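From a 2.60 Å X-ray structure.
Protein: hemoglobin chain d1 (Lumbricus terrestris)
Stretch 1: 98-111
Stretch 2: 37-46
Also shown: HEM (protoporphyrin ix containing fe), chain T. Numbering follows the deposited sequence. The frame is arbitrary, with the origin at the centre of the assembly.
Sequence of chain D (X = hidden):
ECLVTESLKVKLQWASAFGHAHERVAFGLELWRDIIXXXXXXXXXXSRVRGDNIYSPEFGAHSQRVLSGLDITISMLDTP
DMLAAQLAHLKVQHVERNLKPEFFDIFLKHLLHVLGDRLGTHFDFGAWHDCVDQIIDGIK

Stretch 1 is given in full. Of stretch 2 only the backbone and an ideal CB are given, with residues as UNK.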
ATOM      1  N   ASN D  98      10.516  -7.708  38.246  1.00 54.80           N
ATOM      2  CA  ASN D  98      11.731  -6.898  38.205  1.00 56.47           C
ATOM      3  C   ASN D  98      11.731  -6.008  36.981  1.00 54.66           C
ATOM      4  O   ASN D  98      12.579  -6.164  36.099  1.00 56.47           O
ATOM      5  CB  ASN D  98      12.979  -7.782  38.205  1.00 59.31           C
ATOM      6  CG  ASN D  98      13.451  -8.129  39.602  1.00 64.95           C
ATOM      7  OD1 ASN D  98      14.055  -7.304  40.295  1.00 67.70           O
ATOM      8  ND2 ASN D  98      13.195  -9.364  40.018  1.00 71.31           N
ATOM      9  N   LEU D  99      10.773  -5.088  36.915  1.00 53.13           N
ATOM     10  CA  LEU D  99      10.697  -4.164  35.796  1.00 51.83           C
ATOM     11  C   LEU D  99      11.437  -2.895  36.158  1.00 51.81           C
ATOM     12  O   LEU D  99      11.126  -2.247  37.158  1.00 51.50           O
ATOM     13  CB  LEU D  99       9.242  -3.838  35.432  1.00 51.84           C
ATOM     14  CG  LEU D  99       8.207  -4.959  35.306  1.00 49.94           C
ATOM     15  CD1 LEU D  99       6.910  -4.419  34.723  1.00 46.82           C
ATOM     16  CD2 LEU D  99       8.725  -6.128  34.475  1.00 51.83           C
ATOM     17  N   LYS D 100      12.432  -2.556  35.350  1.00 53.39           N
ATOM     18  CA  LYS D 100      13.146  -1.299  35.496  1.00 54.76           C
ATOM     19  C   LYS D 100      12.198  -0.189  35.058  1.00 53.17           C
ATOM     20  O   LYS D 100      11.510  -0.342  34.046  1.00 54.42           O
ATOM     21  CB  LYS D 100      14.411  -1.305  34.626  1.00 55.43           C
ATOM     22  CG  LYS D 100      15.526  -2.256  35.096  1.00 59.37           C
ATOM     23  CD  LYS D 100      15.172  -3.742  34.834  1.00 62.86           C
ATOM     24  CE  LYS D 100      16.309  -4.669  35.266  1.00 66.39           C
ATOM     25  NZ  LYS D 100      16.220  -5.060  36.706  1.00 70.06           N
ATOM     26  N   PRO D 101      12.137   0.915  35.802  1.00 53.00           N
ATOM     27  CA  PRO D 101      11.245   2.017  35.446  1.00 53.06           C
ATOM     28  C   PRO D 101      11.464   2.510  34.012  1.00 52.97           C
ATOM     29  O   PRO D 101      10.541   3.059  33.408  1.00 54.20           O
ATOM     30  CB  PRO D 101      11.625   3.117  36.447  1.00 53.19           C
ATOM     31  CG  PRO D 101      12.951   2.714  36.982  1.00 51.78           C
ATOM     32  CD  PRO D 101      12.907   1.216  37.025  1.00 53.33           C
ATOM     33  N   GLU D 102      12.670   2.311  33.478  1.00 51.94           N
ATOM     34  CA  GLU D 102      12.994   2.757  32.116  1.00 50.94           C
ATOM     35  C   GLU D 102      12.345   1.896  31.031  1.00 48.15           C
ATOM     36  O   GLU D 102      12.230   2.326  29.880  1.00 46.85           O
ATOM     37  CB  GLU D 102      14.514   2.883  31.893  1.00 52.66           C
ATOM     38  CG  GLU D 102      15.333   1.620  32.139  1.00 60.35           C
ATOM     39  CD  GLU D 102      15.981   1.573  33.516  1.00 70.97           C
ATOM     40  OE1 GLU D 102      15.351   2.018  34.503  1.00 74.32           O
ATOM     41  OE2 GLU D 102      17.124   1.077  33.612  1.00 74.34           O
ATOM     42  N   PHE D 103      11.931   0.682  31.399  1.00 44.44           N
ATOM     43  CA  PHE D 103      11.152  -0.157  30.497  1.00 41.51           C
ATOM     44  C   PHE D 103       9.943   0.589  29.956  1.00 41.33           C
ATOM     45  O   PHE D 103       9.675   0.557  28.752  1.00 40.65           O
ATOM     46  CB  PHE D 103      10.702  -1.438  31.196  1.00 39.60           C
ATOM     47  CG  PHE D 103      11.794  -2.446  31.361  1.00 41.83           C
ATOM     48  CD1 PHE D 103      11.578  -3.603  32.101  1.00 36.79           C
ATOM     49  CD2 PHE D 103      13.044  -2.240  30.781  1.00 36.55           C
ATOM     50  CE1 PHE D 103      12.586  -4.546  32.249  1.00 33.41           C
ATOM     51  CE2 PHE D 103      14.053  -3.173  30.928  1.00 32.93           C
ATOM     52  CZ  PHE D 103      13.825  -4.330  31.661  1.00 32.19           C
ATOM     53  N   PHE D 104       9.228   1.271  30.849  1.00 39.70           N
ATOM     54  CA  PHE D 104       8.055   2.053  30.468  1.00 37.97           C
ATOM     55  C   PHE D 104       8.444   3.221  29.579  1.00 39.34           C
ATOM     56  O   PHE D 104       7.705   3.573  28.652  1.00 38.91           O
ATOM     57  CB  PHE D 104       7.288   2.508  31.710  1.00 35.74           C
ATOM     58  CG  PHE D 104       6.759   1.364  32.512  1.00 33.75           C
ATOM     59  CD1 PHE D 104       7.588   0.690  33.399  1.00 30.38           C
ATOM     60  CD2 PHE D 104       5.452   0.925  32.344  1.00 32.84           C
ATOM     61  CE1 PHE D 104       7.116  -0.390  34.126  1.00 37.01           C
ATOM     62  CE2 PHE D 104       4.970  -0.157  33.070  1.00 32.26           C
ATOM     63  CZ  PHE D 104       5.804  -0.814  33.963  1.00 35.76           C
ATOM     64  N   ASP D 105       9.605   3.811  29.848  1.00 38.95           N
ATOM     65  CA  ASP D 105      10.119   4.866  28.982  1.00 39.55           C
ATOM     66  C   ASP D 105      10.380   4.347  27.577  1.00 38.20           C
ATOM     67  O   ASP D 105      10.049   5.017  26.597  1.00 39.61           O
ATOM     68  CB  ASP D 105      11.386   5.488  29.564  1.00 40.19           C
ATOM     69  CG  ASP D 105      11.123   6.231  30.849  1.00 43.60           C
ATOM     70  OD1 ASP D 105      12.094   6.711  31.470  1.00 48.81           O
ATOM     71  OD2 ASP D 105       9.977   6.388  31.325  1.00 51.54           O
ATOM     72  N   ILE D 106      10.973   3.159  27.483  1.00 36.65           N
ATOM     73  CA  ILE D 106      11.206   2.529  26.186  1.00 36.10           C
ATOM     74  C   ILE D 106       9.864   2.221  25.531  1.00 34.42           C
ATOM     75  O   ILE D 106       9.701   2.398  24.319  1.00 33.42           O
ATOM     76  CB  ILE D 106      12.062   1.246  26.332  1.00 36.56           C
ATOM     77  CG1 ILE D 106      13.481   1.592  26.801  1.00 36.08           C
ATOM     78  CG2 ILE D 106      12.114   0.462  25.003  1.00 35.65           C
ATOM     79  CD1 ILE D 106      14.111   0.540  27.708  1.00 38.93           C
ATOM     80  N   PHE D 107       8.907   1.771  26.335  1.00 31.11           N
ATOM     81  CA  PHE D 107       7.577   1.498  25.825  1.00 32.29           C
ATOM     82  C   PHE D 107       6.987   2.734  25.151  1.00 32.50           C
ATOM     83  O   PHE D 107       6.542   2.668  24.000  1.00 32.50           O
ATOM     84  CB  PHE D 107       6.655   1.028  26.945  1.00 30.53           C
ATOM     85  CG  PHE D 107       5.247   0.780  26.497  1.00 29.79           C
ATOM     86  CD1 PHE D 107       4.825  -0.505  26.180  1.00 28.08           C
ATOM     87  CD2 PHE D 107       4.337   1.830  26.396  1.00 27.98           C
ATOM     88  CE1 PHE D 107       3.518  -0.744  25.768  1.00 24.17           C
ATOM     89  CE2 PHE D 107       3.031   1.603  25.976  1.00 24.55           C
ATOM     90  CZ  PHE D 107       2.620   0.312  25.668  1.00 24.04           C
ATOM     91  N   LEU D 108       6.986   3.846  25.881  1.00 30.68           N
ATOM     92  CA  LEU D 108       6.478   5.106  25.376  1.00 29.08           C
ATOM     93  C   LEU D 108       7.198   5.521  24.103  1.00 30.09           C
ATOM     94  O   LEU D 108       6.556   5.960  23.148  1.00 32.71           O
ATOM     95  CB  LEU D 108       6.626   6.194  26.442  1.00 30.21           C
ATOM     96  CG  LEU D 108       6.150   7.611  26.091  1.00 34.32           C
ATOM     97  CD1 LEU D 108       4.685   7.632  25.673  1.00 31.99           C
ATOM     98  CD2 LEU D 108       6.385   8.539  27.273  1.00 32.82           C
ATOM     99  N   LYS D 109       8.526   5.376  24.089  1.00 30.00           N
ATOM    100  CA  LYS D 109       9.332   5.728  22.914  1.00 30.33           C
ATOM    101  C   LYS D 109       8.824   5.001  21.674  1.00 27.66           C
ATOM    102  O   LYS D 109       8.677   5.599  20.605  1.00 27.96           O
ATOM    103  CB  LYS D 109      10.820   5.403  23.132  1.00 30.24           C
ATOM    104  CG  LYS D 109      11.757   6.018  22.080  1.00 34.25           C
ATOM    105  CD  LYS D 109      12.669   4.973  21.421  1.00 38.53           C
ATOM    106  CE  LYS D 109      13.821   4.535  22.322  1.00 42.02           C
ATOM    107  NZ  LYS D 109      14.678   3.498  21.670  1.00 44.01           N
ATOM    108  N   HIS D 110       8.548   3.713  21.829  1.00 26.75           N
ATOM    109  CA  HIS D 110       8.117   2.906  20.708  1.00 28.50           C
ATOM    110  C   HIS D 110       6.639   3.040  20.396  1.00 28.33           C
ATOM    111  O   HIS D 110       6.255   2.976  19.230  1.00 30.39           O
ATOM    112  CB  HIS D 110       8.491   1.456  20.925  1.00 29.96           C
ATOM    113  CG  HIS D 110       9.940   1.177  20.694  1.00 31.70           C
ATOM    114  ND1 HIS D 110      10.862   1.131  21.718  1.00 36.81           N
ATOM    115  CD2 HIS D 110      10.628   0.929  19.555  1.00 31.16           C
ATOM    116  CE1 HIS D 110      12.055   0.861  21.220  1.00 33.91           C
ATOM    117  NE2 HIS D 110      11.940   0.734  19.909  1.00 31.32           N
ATOM    118  N   LEU D 111       5.811   3.218  21.423  1.00 29.61           N
ATOM    119  CA  LEU D 111       4.410   3.533  21.192  1.00 25.13           C
ATOM    120  C   LEU D 111       4.303   4.770  20.299  1.00 24.43           C
ATOM    121  O   LEU D 111       3.602   4.743  19.288  1.00 23.43           O
ATOM    122  CB  LEU D 111       3.667   3.751  22.508  1.00 23.43           C
ATOM    123  CG  LEU D 111       2.186   4.117  22.368  1.00 27.07           C
ATOM    124  CD1 LEU D 111       1.372   2.987  21.718  1.00 24.13           C
ATOM    125  CD2 LEU D 111       1.604   4.507  23.721  1.00 16.53           C
ATOM    126  N   UNK D  37      13.114  -5.865  20.106  1.00 42.82           N
ATOM    127  CA  UNK D  37      14.246  -5.768  19.194  1.00 45.01           C
ATOM    128  C   UNK D  37      15.281  -4.828  19.787  1.00 46.32           C
ATOM    129  O   UNK D  37      16.477  -5.121  19.794  1.00 46.39           O
ATOM    130  CB  UNK D  37      13.802  -5.286  17.811  1.00 45.01           C
ATOM    131  N   UNK D  38      14.796  -3.698  20.291  1.00 48.07           N
ATOM    132  CA  UNK D  38      15.656  -2.657  20.821  1.00 49.56           C
ATOM    133  C   UNK D  38      16.173  -3.045  22.200  1.00 49.40           C
ATOM    134  O   UNK D  38      17.299  -2.701  22.555  1.00 49.67           O
ATOM    135  CB  UNK D  38      14.908  -1.324  20.885  1.00 49.56           C
ATOM    136  N   UNK D  39      15.356  -3.758  22.975  1.00 49.26           N
ATOM    137  CA  UNK D  39      15.774  -4.205  24.305  1.00 47.84           C
ATOM    138  C   UNK D  39      15.351  -5.644  24.608  1.00 46.11           C
ATOM    139  O   UNK D  39      14.294  -5.874  25.206  1.00 44.78           O
ATOM    140  CB  UNK D  39      15.197  -3.269  25.369  1.00 47.84           C
ATOM    141  N   UNK D  40      16.180  -6.607  24.199  1.00 45.69           N
ATOM    142  CA  UNK D  40      15.903  -8.023  24.427  1.00 44.99           C
ATOM    143  C   UNK D  40      15.808  -8.465  25.893  1.00 45.55           C
ATOM    144  O   UNK D  40      15.313  -9.567  26.146  1.00 46.45           O
ATOM    145  CB  UNK D  40      16.995  -8.848  23.742  1.00 44.99           C
ATOM    146  N   UNK D  41      16.261  -7.644  26.845  1.00 44.50           N
ATOM    147  CA  UNK D  41      16.104  -7.998  28.268  1.00 44.58           C
ATOM    148  C   UNK D  41      14.628  -8.097  28.607  1.00 43.46           C
ATOM    149  O   UNK D  41      14.234  -8.880  29.472  1.00 44.70           O
ATOM    150  CB  UNK D  41      16.788  -6.971  29.172  1.00 44.58           C
ATOM    151  N   UNK D  42      13.820  -7.284  27.927  1.00 42.49           N
ATOM    152  CA  UNK D  42      12.382  -7.213  28.183  1.00 43.35           C
ATOM    153  C   UNK D  42      11.631  -8.544  27.973  1.00 43.56           C
ATOM    154  O   UNK D  42      10.493  -8.675  28.421  1.00 45.08           O
ATOM    155  CB  UNK D  42      11.769  -6.143  27.277  1.00 43.35           C
ATOM    156  N   UNK D  43      12.256  -9.527  27.319  1.00 41.88           N
ATOM    157  CA  UNK D  43      11.628 -10.847  27.163  1.00 42.33           C
ATOM    158  C   UNK D  43      11.549 -11.590  28.485  1.00 41.68           C
ATOM    159  O   UNK D  43      10.641 -12.396  28.697  1.00 42.27           O
ATOM    160  CB  UNK D  43      12.401 -11.689  26.145  1.00 42.33           C
ATOM    161  N   UNK D  44      12.518 -11.320  29.358  1.00 42.11           N
ATOM    162  CA  UNK D  44      12.661 -12.062  30.607  1.00 41.04           C
ATOM    163  C   UNK D  44      11.384 -12.033  31.454  1.00 39.76           C
ATOM    164  O   UNK D  44      10.886 -13.100  31.843  1.00 39.50           O
ATOM    165  CB  UNK D  44      13.830 -11.494  31.415  1.00 41.04           C
ATOM    166  N   UNK D  45      10.839 -10.846  31.732  1.00 37.55           N
ATOM    167  CA  UNK D  45       9.598 -10.764  32.486  1.00 36.81           C
ATOM    168  C   UNK D  45       8.380 -11.308  31.733  1.00 35.85           C
ATOM    169  O   UNK D  45       7.350 -11.552  32.359  1.00 35.94           O
ATOM    170  CB  UNK D  45       9.342  -9.308  32.879  1.00 36.81           C
ATOM    171  N   UNK D  46       8.493 -11.508  30.415  1.00 34.81           N
ATOM    172  CA  UNK D  46       7.380 -12.037  29.602  1.00 33.04           C
ATOM    173  C   UNK D  46       7.424 -13.555  29.462  1.00 33.12           C
ATOM    174  O   UNK D  46       6.868 -14.144  28.524  1.00 30.89           O
ATOM    175  CB  UNK D  46       7.400 -11.402  28.210  1.00 33.04           C
TER
HETATM  176  CHA HEM T 160       0.783  -7.376  32.243  1.00 24.23           C
HETATM  177  CHB HEM T 160      -0.799  -2.970  30.909  1.00 20.77           C
HETATM  178  CHC HEM T 160       3.793  -1.544  29.990  1.00 21.65           C
HETATM  179  CHD HEM T 160       5.381  -5.875  31.698  1.00 18.59           C
HETATM  180  C1A HEM T 160      -0.085  -6.271  31.853  1.00 24.10           C
HETATM  181  C2A HEM T 160      -1.455  -6.441  31.918  1.00 25.88           C
HETATM  182  C3A HEM T 160      -2.002  -5.146  31.520  1.00 21.79           C
HETATM  183  C4A HEM T 160      -0.761  -4.380  31.286  1.00 22.16           C
HETATM  184  CMA HEM T 160      -3.447  -4.727  31.396  1.00 17.41           C
HETATM  185  CAA HEM T 160      -2.194  -7.704  32.260  1.00 27.92           C
HETATM  186  CBA HEM T 160      -2.740  -7.746  33.671  1.00 33.80           C
HETATM  187  CGA HEM T 160      -3.529  -9.038  33.719  1.00 35.54           C
HETATM  188  O1A HEM T 160      -4.602  -9.134  33.080  1.00 37.37           O
HETATM  189  O2A HEM T 160      -3.061  -9.976  34.398  1.00 40.37           O
HETATM  190  C1B HEM T 160       0.362  -2.162  30.549  1.00 20.08           C
HETATM  191  C2B HEM T 160       0.205  -0.878  30.055  1.00 24.54           C
HETATM  192  C3B HEM T 160       1.498  -0.551  29.805  1.00 21.76           C
HETATM  193  C4B HEM T 160       2.338  -1.571  30.156  1.00 21.91           C
HETATM  194  CMB HEM T 160      -1.049  -0.051  29.840  1.00 22.96           C
HETATM  195  CAB HEM T 160       1.798   0.651  29.342  1.00 22.28           C
HETATM  196  CBB HEM T 160       2.006   1.958  29.050  1.00 26.01           C
HETATM  197  C1C HEM T 160       4.665  -2.670  30.358  1.00 25.22           C
HETATM  198  C2C HEM T 160       6.032  -2.591  30.173  1.00 25.39           C
HETATM  199  C3C HEM T 160       6.470  -3.790  30.658  1.00 24.80           C
HETATM  200  C4C HEM T 160       5.364  -4.537  31.059  1.00 21.25           C
HETATM  201  CMC HEM T 160       6.865  -1.455  29.615  1.00 30.03           C
HETATM  202  CAC HEM T 160       7.927  -4.113  30.601  1.00 33.23           C
HETATM  203  CBC HEM T 160       8.491  -5.177  31.339  1.00 37.10           C
HETATM  204  C1D HEM T 160       4.216  -6.709  32.064  1.00 23.26           C
HETATM  205  C2D HEM T 160       4.340  -8.023  32.530  1.00 21.43           C
HETATM  206  C3D HEM T 160       3.051  -8.480  32.687  1.00 22.64           C
HETATM  207  C4D HEM T 160       2.241  -7.319  32.288  1.00 24.41           C
HETATM  208  CMD HEM T 160       5.615  -8.781  32.801  1.00 24.24           C
HETATM  209  CAD HEM T 160       2.552  -9.812  33.191  1.00 26.62           C
HETATM  210  CBD HEM T 160       2.446 -10.840  32.070  1.00 31.18           C
HETATM  211  CGD HEM T 160       1.891 -12.087  32.719  1.00 28.75           C
HETATM  212  O1D HEM T 160       0.714 -12.072  33.142  1.00 32.22           O
HETATM  213  O2D HEM T 160       2.639 -13.081  32.815  1.00 39.91           O
HETATM  214  NA  HEM T 160       0.394  -5.051  31.515  1.00 20.90           N
HETATM  215  NB  HEM T 160       1.640  -2.632  30.616  1.00 20.69           N
HETATM  216  NC  HEM T 160       4.218  -3.829  30.921  1.00 21.77           N
HETATM  217  ND  HEM T 160       2.956  -6.253  31.888  1.00 22.27           N
HETATM  218 FE   HEM T 160       2.313  -4.432  31.264  1.00 24.83          FE

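Position 37 is helical (phi/psi -65/-45), and its ideal CB has nothing of stretch 1 within 5.5 Å, so stretch 1 places almost no demand on it, and many helix-compatible side chains, polar ones included, would suit. It is Asp 37, whose carboxylate leads away from the contact.

Position 38 is far more constrained. Its CB points toward stretch 1 and lies 3.6 Å from His 110 CE1 and 4.9 Å from Lys 109 NZ. A short acceptor suits this place, an acid best because it would also answer the lysine charge; Asn or Ser could serve less fully. The residue is Asp 38. With chi1 in t, its OD1 accepts a hydrogen bond from Lys 109 NZ at 2.8 Å, which is also a salt bridge. The same OD1 sits at the edge of the His 110 ring, 3.3 Å from CE1, while ND1 of that histidine is already bonded to Ile 106 O at 3.1 Å.

At position 39 the chain leaves helical angles (-138/86), and CB points toward stretch 1, 4.6 Å from Ile 106 CD1. A flat or apolar side chain could cover this methyl: an aromatic, a histidine or a leucine. It is His 39, in m, and Ile 106 CD1 stands over one ring face, 3.5 Å from the ring centroid and 9° off the normal, a CH-pi contact. ND1 also makes a weak hydrogen bond of 3.4 Å to OE1 of the residue at 41.

Position 40, with phi -62 and CB out of reach, would admit proline or many polar residues; it is Pro 40, which opens the 3-10 segment.

Position 41 directs CB toward stretch 1, 4.7 Å from Phe 103 CZ. A medium or long chain, apolar or with a polar end, would fit. Glu 41 brings OE1 to 3.9 Å from Phe 103 CE2 and receives the weak bond from His 39.

At position 42 CB points sideways, 5.2 Å from Phe 103 CZ, so a branched or long aliphatic chain would reach the ring well; Leu, Ile or Met would do. Ile 42 places CG1 over one face of Phe 103, 3.9 Å from the centroid, and CD1 4.5 Å from Ile 106 CG2.

At positions 43 and 44 CB is out of reach, so polar, charged or small side chains would all do; they are Lys 43 and Ala 44.

Position 45 points its CB toward Leu 99, where a compact apolar group is favoured and phi of -68 allows proline. Pro 45 packs CB 3.7 Å from Leu 99 CD2.

Position 46 points sideways near the heme, where a large apolar or aromatic side chain could extend to the heme; Phe 46 sets CE2 3.4 Å from HEM CHD.

Stretch 2 37-46: DDHPEIKAPF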
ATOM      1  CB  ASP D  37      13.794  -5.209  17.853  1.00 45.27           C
ATOM      2  CG  ASP D  37      14.206  -6.084  16.702  1.00 55.28           C
ATOM      3  OD1 ASP D  37      15.264  -5.811  16.094  1.00 65.28           O
ATOM      4  OD2 ASP D  37      13.541  -7.076  16.336  1.00 58.11           O
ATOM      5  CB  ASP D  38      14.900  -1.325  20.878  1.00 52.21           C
ATOM      6  CG  ASP D  38      15.786  -0.159  21.311  1.00 56.70           C
ATOM      7  OD1 ASP D  38      15.255   0.796  21.921  1.00 62.95           O
ATOM      8  OD2 ASP D  38      17.015  -0.105  21.088  1.00 60.87           O
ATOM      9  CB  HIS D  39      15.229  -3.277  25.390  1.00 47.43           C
ATOM     10  CG  HIS D  39      15.809  -1.898  25.367  1.00 53.51           C
ATOM     11  ND1 HIS D  39      16.856  -1.511  26.178  1.00 53.81           N
ATOM     12  CD2 HIS D  39      15.456  -0.798  24.660  1.00 53.62           C
ATOM     13  CE1 HIS D  39      17.134  -0.238  25.957  1.00 52.77           C
ATOM     14  NE2 HIS D  39      16.297   0.219  25.043  1.00 54.18           N
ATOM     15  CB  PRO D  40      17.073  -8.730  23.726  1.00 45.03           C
ATOM     16  CG  PRO D  40      18.142  -7.710  23.637  1.00 45.94           C
ATOM     17  CD  PRO D  40      17.436  -6.409  23.443  1.00 45.39           C
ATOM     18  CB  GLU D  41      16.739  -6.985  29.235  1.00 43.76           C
ATOM     19  CG  GLU D  41      17.904  -6.183  28.699  1.00 50.14           C
ATOM     20  CD  GLU D  41      17.451  -5.010  27.861  1.00 56.82           C
ATOM     21  OE1 GLU D  41      16.931  -4.022  28.429  1.00 57.66           O
ATOM     22  OE2 GLU D  41      17.628  -5.082  26.631  1.00 62.21           O
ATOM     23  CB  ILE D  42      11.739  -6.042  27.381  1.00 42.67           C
ATOM     24  CG1 ILE D  42      12.270  -4.700  27.903  1.00 44.75           C
ATOM     25  CG2 ILE D  42      10.218  -6.059  27.497  1.00 43.99           C
ATOM     26  CD1 ILE D  42      11.922  -3.496  27.049  1.00 47.47           C
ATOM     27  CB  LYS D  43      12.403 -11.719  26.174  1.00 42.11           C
ATOM     28  CG  LYS D  43      12.274 -11.285  24.730  1.00 45.51           C
ATOM     29  CD  LYS D  43      12.822 -12.358  23.802  1.00 46.14           C
ATOM     30  CE  LYS D  43      14.342 -12.291  23.691  1.00 48.56           C
ATOM     31  NZ  LYS D  43      14.891 -13.521  23.002  1.00 49.84           N
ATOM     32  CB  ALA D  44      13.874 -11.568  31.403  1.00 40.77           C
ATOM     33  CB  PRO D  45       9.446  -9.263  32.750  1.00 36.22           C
ATOM     34  CG  PRO D  45      10.182  -8.619  31.655  1.00 36.16           C
ATOM     35  CD  PRO D  45      11.352  -9.508  31.381  1.00 36.72           C
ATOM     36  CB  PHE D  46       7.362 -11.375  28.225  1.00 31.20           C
ATOM     37  CG  PHE D  46       6.955  -9.938  28.261  1.00 34.75           C
ATOM     38  CD1 PHE D  46       7.578  -9.009  27.443  1.00 31.53           C
ATOM     39  CD2 PHE D  46       5.954  -9.511  29.127  1.00 35.39           C
ATOM     40  CE1 PHE D  46       7.203  -7.684  27.480  1.00 29.11           C
ATOM     41  CE2 PHE D  46       5.580  -8.188  29.171  1.00 27.42           C
ATOM     42  CZ  PHE D  46       6.204  -7.271  28.346  1.00 30.66           C
TER
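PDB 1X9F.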